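Local coordinates for protein beta-L-arabinobiosidase (Bacteroides thetaiotaomicron, PDB 5MQR) that probably hydrolyses glycosidic linkages of plant pectin as a beta-L-arabinobiosidase and may also have exo-alpha-sialidase activity, at residues Cys267-Pro271 with Arg315-Tyr321; Met771-Thr775 with Met836-Ser840. All blocks are in the same frame, centred on the assembly; numbering follows the deposited sequence.

Contact 1. Residues Cys267-Pro271 with Arg315-Tyr321; sequences CYTLP and RLSDGTY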
loop_
_atom_site.group_PDB
_atom_site.type_symbol
_atom_site.label_atom_id
_atom_site.label_comp_id
_atom_site.label_asym_id
_atom_site.label_seq_id
_atom_site.Cartn_x
_atom_site.Cartn_y
_atom_site.Cartn_z
ATOM N N CYS A 267 -4.171 15.094 23.141
ATOM C CA CYS A 267 -3.230 15.801 22.306
ATOM C C CYS A 267 -2.163 14.903 21.764
ATOM O O CYS A 267 -1.950 13.781 22.251
ATOM C CB CYS A 267 -2.560 16.933 23.112
ATOM S SG CYS A 267 -1.449 16.431 24.458
ATOM N N TYR A 268 -1.464 15.422 20.767
ATOM C CA TYR A 268 -0.294 14.751 20.237
ATOM C C TYR A 268 0.680 15.756 19.665
ATOM O O TYR A 268 0.314 16.903 19.420
ATOM C CB TYR A 268 -0.678 13.715 19.188
ATOM C CG TYR A 268 -1.505 14.186 18.010
ATOM C CD1 TYR A 268 -0.936 14.899 16.948
ATOM C CD2 TYR A 268 -2.846 13.849 17.916
ATOM C CE1 TYR A 268 -1.704 15.289 15.852
ATOM C CE2 TYR A 268 -3.624 14.223 16.831
ATOM C CZ TYR A 268 -3.056 14.935 15.788
ATOM O OH TYR A 268 -3.827 15.270 14.700
ATOM N N THR A 269 1.904 15.295 19.436
ATOM C CA THR A 269 3.002 16.132 18.992
ATOM C C THR A 269 3.141 16.021 17.475
ATOM O O THR A 269 3.284 14.935 16.931
ATOM C CB THR A 269 4.312 15.735 19.703
ATOM O OG1 THR A 269 4.142 15.883 21.124
ATOM C CG2 THR A 269 5.471 16.634 19.241
ATOM N N LEU A 270 3.071 17.164 16.806
ATOM C CA LEU A 270 3.200 17.246 15.349
ATOM C C LEU A 270 4.672 17.074 14.922
ATOM O O LEU A 270 5.557 17.133 15.757
ATOM C CB LEU A 270 2.681 18.610 14.871
ATOM C CG LEU A 270 1.212 18.942 15.110
ATOM C CD1 LEU A 270 0.947 20.398 14.763
ATOM C CD2 LEU A 270 0.331 18.003 14.286
ATOM N N PRO A 271 4.942 16.853 13.630
ATOM C CA PRO A 271 6.354 16.654 13.247
ATOM C C PRO A 271 7.288 17.823 13.562
ATOM O O PRO A 271 8.462 17.574 13.792
ATOM C CB PRO A 271 6.285 16.396 11.737
ATOM C CG PRO A 271 4.914 15.828 11.543
ATOM C CD PRO A 271 4.033 16.567 12.507
ATOM N N ARG A 315 -0.219 10.144 17.364
ATOM C CA ARG A 315 0.857 9.677 16.528
ATOM C C ARG A 315 1.007 8.133 16.602
ATOM O O ARG A 315 0.867 7.541 17.657
ATOM C CB ARG A 315 2.177 10.368 16.924
ATOM C CG ARG A 315 3.179 10.298 15.784
ATOM C CD ARG A 315 4.503 11.009 16.011
ATOM N NE ARG A 315 5.038 11.341 14.685
ATOM C CZ ARG A 315 6.100 12.105 14.433
ATOM N NH1 ARG A 315 6.812 12.644 15.424
ATOM N NH2 ARG A 315 6.444 12.332 13.166
ATOM N N LEU A 316 1.280 7.504 15.471
ATOM C CA LEU A 316 1.462 6.059 15.382
ATOM C C LEU A 316 2.954 5.718 15.367
ATOM O O LEU A 316 3.806 6.620 15.279
ATOM C CB LEU A 316 0.767 5.514 14.129
ATOM C CG LEU A 316 -0.714 5.897 14.010
ATOM C CD1 LEU A 316 -1.278 5.528 12.649
ATOM C CD2 LEU A 316 -1.525 5.238 15.102
ATOM N N SER A 317 3.266 4.421 15.469
ATOM C CA SER A 317 4.661 3.970 15.548
ATOM C C SER A 317 5.410 4.160 14.221
ATOM O O SER A 317 6.625 4.158 14.215
ATOM C CB SER A 317 4.767 2.502 15.997
ATOM O OG SER A 317 4.365 1.597 14.990
ATOM N N ASP A 318 4.688 4.299 13.110
ATOM C CA ASP A 318 5.312 4.586 11.805
ATOM C C ASP A 318 5.501 6.082 11.527
ATOM O O ASP A 318 5.858 6.441 10.433
ATOM C CB ASP A 318 4.522 3.915 10.660
ATOM C CG ASP A 318 3.123 4.517 10.447
ATOM O OD1 ASP A 318 2.741 5.469 11.176
ATOM O OD2 ASP A 318 2.401 4.040 9.529
ATOM N N GLY A 319 5.241 6.954 12.495
ATOM C CA GLY A 319 5.423 8.396 12.308
ATOM C C GLY A 319 4.203 9.131 11.746
ATOM O O GLY A 319 4.192 10.363 11.721
ATOM N N THR A 320 3.172 8.405 11.325
ATOM C CA THR A 320 1.950 9.026 10.833
ATOM C C THR A 320 0.947 9.203 11.988
ATOM O O THR A 320 1.288 8.984 13.148
ATOM C CB THR A 320 1.350 8.237 9.657
ATOM O OG1 THR A 320 0.825 6.985 10.108
ATOM C CG2 THR A 320 2.406 8.017 8.570
ATOM N N TYR A 321 -0.257 9.662 11.662
ATOM C CA TYR A 321 -1.232 10.035 12.646
ATOM C C TYR A 321 -2.583 9.385 12.318
ATOM O O TYR A 321 -2.846 9.035 11.161
ATOM C CB TYR A 321 -1.315 11.557 12.695
ATOM C CG TYR A 321 -0.033 12.211 13.205
ATOM C CD1 TYR A 321 1.038 12.487 12.342
ATOM C CD2 TYR A 321 0.102 12.560 14.531
ATOM C CE1 TYR A 321 2.207 13.100 12.800
ATOM C CE2 TYR A 321 1.256 13.157 14.998
ATOM C CZ TYR A 321 2.311 13.424 14.122
ATOM O OH TYR A 321 3.444 14.016 14.608
#

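Contact 2. Residues Met771-Thr775 with Met836-Ser840; sequences MLDMT and MGILS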
loop_
_atom_site.group_PDB
_atom_site.type_symbol
_atom_site.label_atom_id
_atom_site.label_comp_id
_atom_site.label_asym_id
_atom_site.label_seq_id
_atom_site.Cartn_x
_atom_site.Cartn_y
_atom_site.Cartn_z
HETATM N N MSE A 771 14.372 -19.645 -25.254
HETATM C CA MSE A 771 15.762 -19.218 -25.410
HETATM C C MSE A 771 16.604 -20.368 -25.928
HETATM O O MSE A 771 17.294 -20.192 -26.908
HETATM C CB MSE A 771 16.288 -18.639 -24.096
HETATM C CG MSE A 771 17.733 -18.117 -24.099
HETATM SE SE MSE A 771 18.952 -19.637 -23.745
HETATM C CE MSE A 771 18.467 -19.967 -21.855
ATOM N N LEU A 772 16.550 -21.545 -25.307
ATOM C CA LEU A 772 17.372 -22.700 -25.735
ATOM C C LEU A 772 17.091 -23.084 -27.188
ATOM O O LEU A 772 18.029 -23.359 -27.966
ATOM C CB LEU A 772 17.170 -23.916 -24.822
ATOM C CG LEU A 772 17.649 -23.795 -23.354
ATOM C CD1 LEU A 772 17.220 -24.984 -22.493
ATOM C CD2 LEU A 772 19.158 -23.644 -23.281
ATOM N N ASP A 773 15.809 -23.053 -27.562
ATOM C CA ASP A 773 15.382 -23.359 -28.935
ATOM C C ASP A 773 15.832 -22.329 -30.000
ATOM O O ASP A 773 15.895 -22.666 -31.166
ATOM C CB ASP A 773 13.853 -23.556 -28.973
ATOM C CG ASP A 773 13.323 -23.824 -30.371
ATOM O OD1 ASP A 773 13.446 -24.967 -30.872
ATOM O OD2 ASP A 773 12.803 -22.858 -30.972
HETATM N N MSE A 774 16.128 -21.094 -29.590
HETATM C CA MSE A 774 16.600 -20.015 -30.492
HETATM C C MSE A 774 18.113 -19.950 -30.674
HETATM O O MSE A 774 18.606 -19.198 -31.513
HETATM C CB MSE A 774 16.116 -18.643 -29.970
HETATM C CG MSE A 774 14.742 -18.261 -30.518
HETATM SE SE MSE A 774 14.736 -18.053 -32.472
HETATM C CE MSE A 774 16.023 -16.557 -32.620
ATOM N N THR A 775 18.847 -20.739 -29.887
ATOM C CA THR A 775 20.319 -20.704 -29.828
ATOM C C THR A 775 20.987 -20.950 -31.205
ATOM O O THR A 775 21.823 -20.150 -31.623
ATOM C CB THR A 775 20.807 -21.653 -28.682
ATOM O OG1 THR A 775 20.691 -20.951 -27.428
ATOM C CG2 THR A 775 22.180 -22.124 -28.843
HETATM N N MSE A 836 24.471 -18.279 -23.153
HETATM C CA MSE A 836 23.513 -19.293 -23.634
HETATM C C MSE A 836 24.123 -20.664 -23.771
HETATM O O MSE A 836 23.423 -21.658 -23.658
HETATM C CB MSE A 836 22.829 -18.892 -24.953
HETATM C CG MSE A 836 21.913 -17.700 -24.682
HETATM SE SE MSE A 836 20.959 -17.119 -26.310
HETATM C CE MSE A 836 21.984 -15.500 -26.746
ATOM N N GLY A 837 25.422 -20.732 -24.059
ATOM C CA GLY A 837 26.168 -21.984 -24.032
ATOM C C GLY A 837 26.171 -22.628 -22.656
ATOM O O GLY A 837 25.895 -23.816 -22.530
ATOM N N ILE A 838 26.453 -21.841 -21.621
ATOM C CA ILE A 838 26.447 -22.345 -20.244
ATOM C C ILE A 838 25.049 -22.836 -19.843
ATOM O O ILE A 838 24.928 -23.896 -19.247
ATOM C CB ILE A 838 26.927 -21.289 -19.233
ATOM C CG1 ILE A 838 28.393 -20.919 -19.508
ATOM C CG2 ILE A 838 26.766 -21.796 -17.795
ATOM C CD1 ILE A 838 28.768 -19.548 -18.961
ATOM N N LEU A 839 24.004 -22.070 -20.187
ATOM C CA LEU A 839 22.614 -22.462 -19.889
ATOM C C LEU A 839 22.178 -23.697 -20.709
ATOM O O LEU A 839 21.358 -24.471 -20.248
ATOM C CB LEU A 839 21.653 -21.282 -20.123
ATOM C CG LEU A 839 21.883 -20.001 -19.285
ATOM C CD1 LEU A 839 20.939 -18.904 -19.729
ATOM C CD2 LEU A 839 21.752 -20.220 -17.780
ATOM N N SER A 840 22.737 -23.871 -21.910
ATOM C CA SER A 840 22.511 -25.052 -22.748
ATOM C C SER A 840 23.210 -26.303 -22.206
ATOM O O SER A 840 22.966 -27.383 -22.722
ATOM C CB SER A 840 23.035 -24.819 -24.193
ATOM O OG SER A 840 22.246 -23.897 -24.938
#

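Contact 1. Residues Cys267-Pro271 with Arg315-Tyr321
Tyr321 reaches over to Tyr268 and Thr269 at a seam between two four-stranded antiparallel sheets, an arrangement consistent with consecutive blades of a beta-propeller. Strand 266-269 is the first strand of one sheet. Residues 315-321 form the hairpin between the first two strands of the next. The single hydrogen bond between residues 267-271 and 315-321 is short: Tyr321 OH donates to the backbone O of Thr269 at 2.5 Å, in the carbonyl plane and on a lone pair. The same oxygen meets the Tyr321 ring at its edge, near its plane. Beside it, the rings of Tyr268 and Tyr321 meet obliquely, planes at 39°, with Tyr268 CD1 3.4 Å from Tyr321 CE2. Tyr268 carries its ring between its own N and carbonyl carbon (chi1 56°), and its hydroxyl is hydrogen-bonded to Gly342 O and Tyr345 OH. Pro271 packs against the phenol end, its CD 3.9 Å from Tyr321 CE1.

Behind Tyr321 stands Arg315. Its chi1 of -159° sets CG over one face of the Tyr321 ring, 3.5 Å above it and toward its rim; from there the extended chain brings a guanidinium face to Tyr321 OH without a bond. The guanidinium is held by Gly319 O, which lies in its plane: NE donates at 3.2 Å, and NH2 adds a weak bond. Gly319 belongs to a type I turn, Leu316 to Gly319, followed by a G1 beta bulge, with Leu316 N bonded to Thr320 O. Asp318 braces this turn. Its OD1 takes Thr320 N from above the carboxylate plane, an Asx turn, and accepts Thr320 OG1 on its syn side at 2.7 Å.

Contact 2. Residues Met771-Thr775 with Met836-Ser840
This is helix-to-helix packing in the helical glycoside hydrolase part of a protein also called a six-hairpin glycosidase, where helix 768-788 lies against the end of helix 820-839. Two selenomethionines, Met771 and Met836, make the middle of it, crossing obliquely with SE of Met771 3.7 Å from CG of Met836. Met771 leaves its backbone with CG anti to N (chi1 -179°) and then bends at both later torsions, which turns its CE methyl onto Leu839. There CE comes to 3.4 Å from Leu839 CD1, tighter than usual for two methyls, with the side chains at about a right angle. Met836 slides past Thr775 in the opposite direction, so that its SE sits 4.0 Å from Thr775 OG1. Helix 754-765 covers this layer, with Tyr762 against Met771 and Leu839, and Leu759 and Ala755 against Met836.

Where residues 836-840 end, Leu772 lays its CD2 branch on Ser840, 3.5 Å from OG. That hydroxyl is turned back to its own segment, donating to Met836 O at 2.8 Å, while Ser840 N bonds to the same oxygen from the opposite face of its plane. With an alanine in place of Ser840, Met836 O would probably be left with the backbone N-H alone, and Leu772 CD2 would lose the oxygen it rests on. Ser840 OG and Thr775 OG1 stay 4.2 Å apart, too far to bond. Ser840 thus spends its hydroxyl within its own segment, and what joins the two segments is the fit of methyl, methylene and selenium surfaces.

How the contacts relate
From the N terminus, the chain first makes contact 1: strand 266-269 is met again after 43 intervening residues, 15 of them in strands and none in helices, when the hairpin 315-321 comes alongside. That loop closes one four-stranded sheet against the next. Almost 450 residues then pass, including the beta-rich Sialidase-like CBM region, before contact 2 opens at 771-775. Its own loop of 60 residues, about half of them helical, closes at 836-840 and pairs two helices. The contacts therefore run in series, neither nested nor crossed. They lie on opposite sides of the chain's centre, nearest atoms about 41 Å apart, each internal to its own part of the fold.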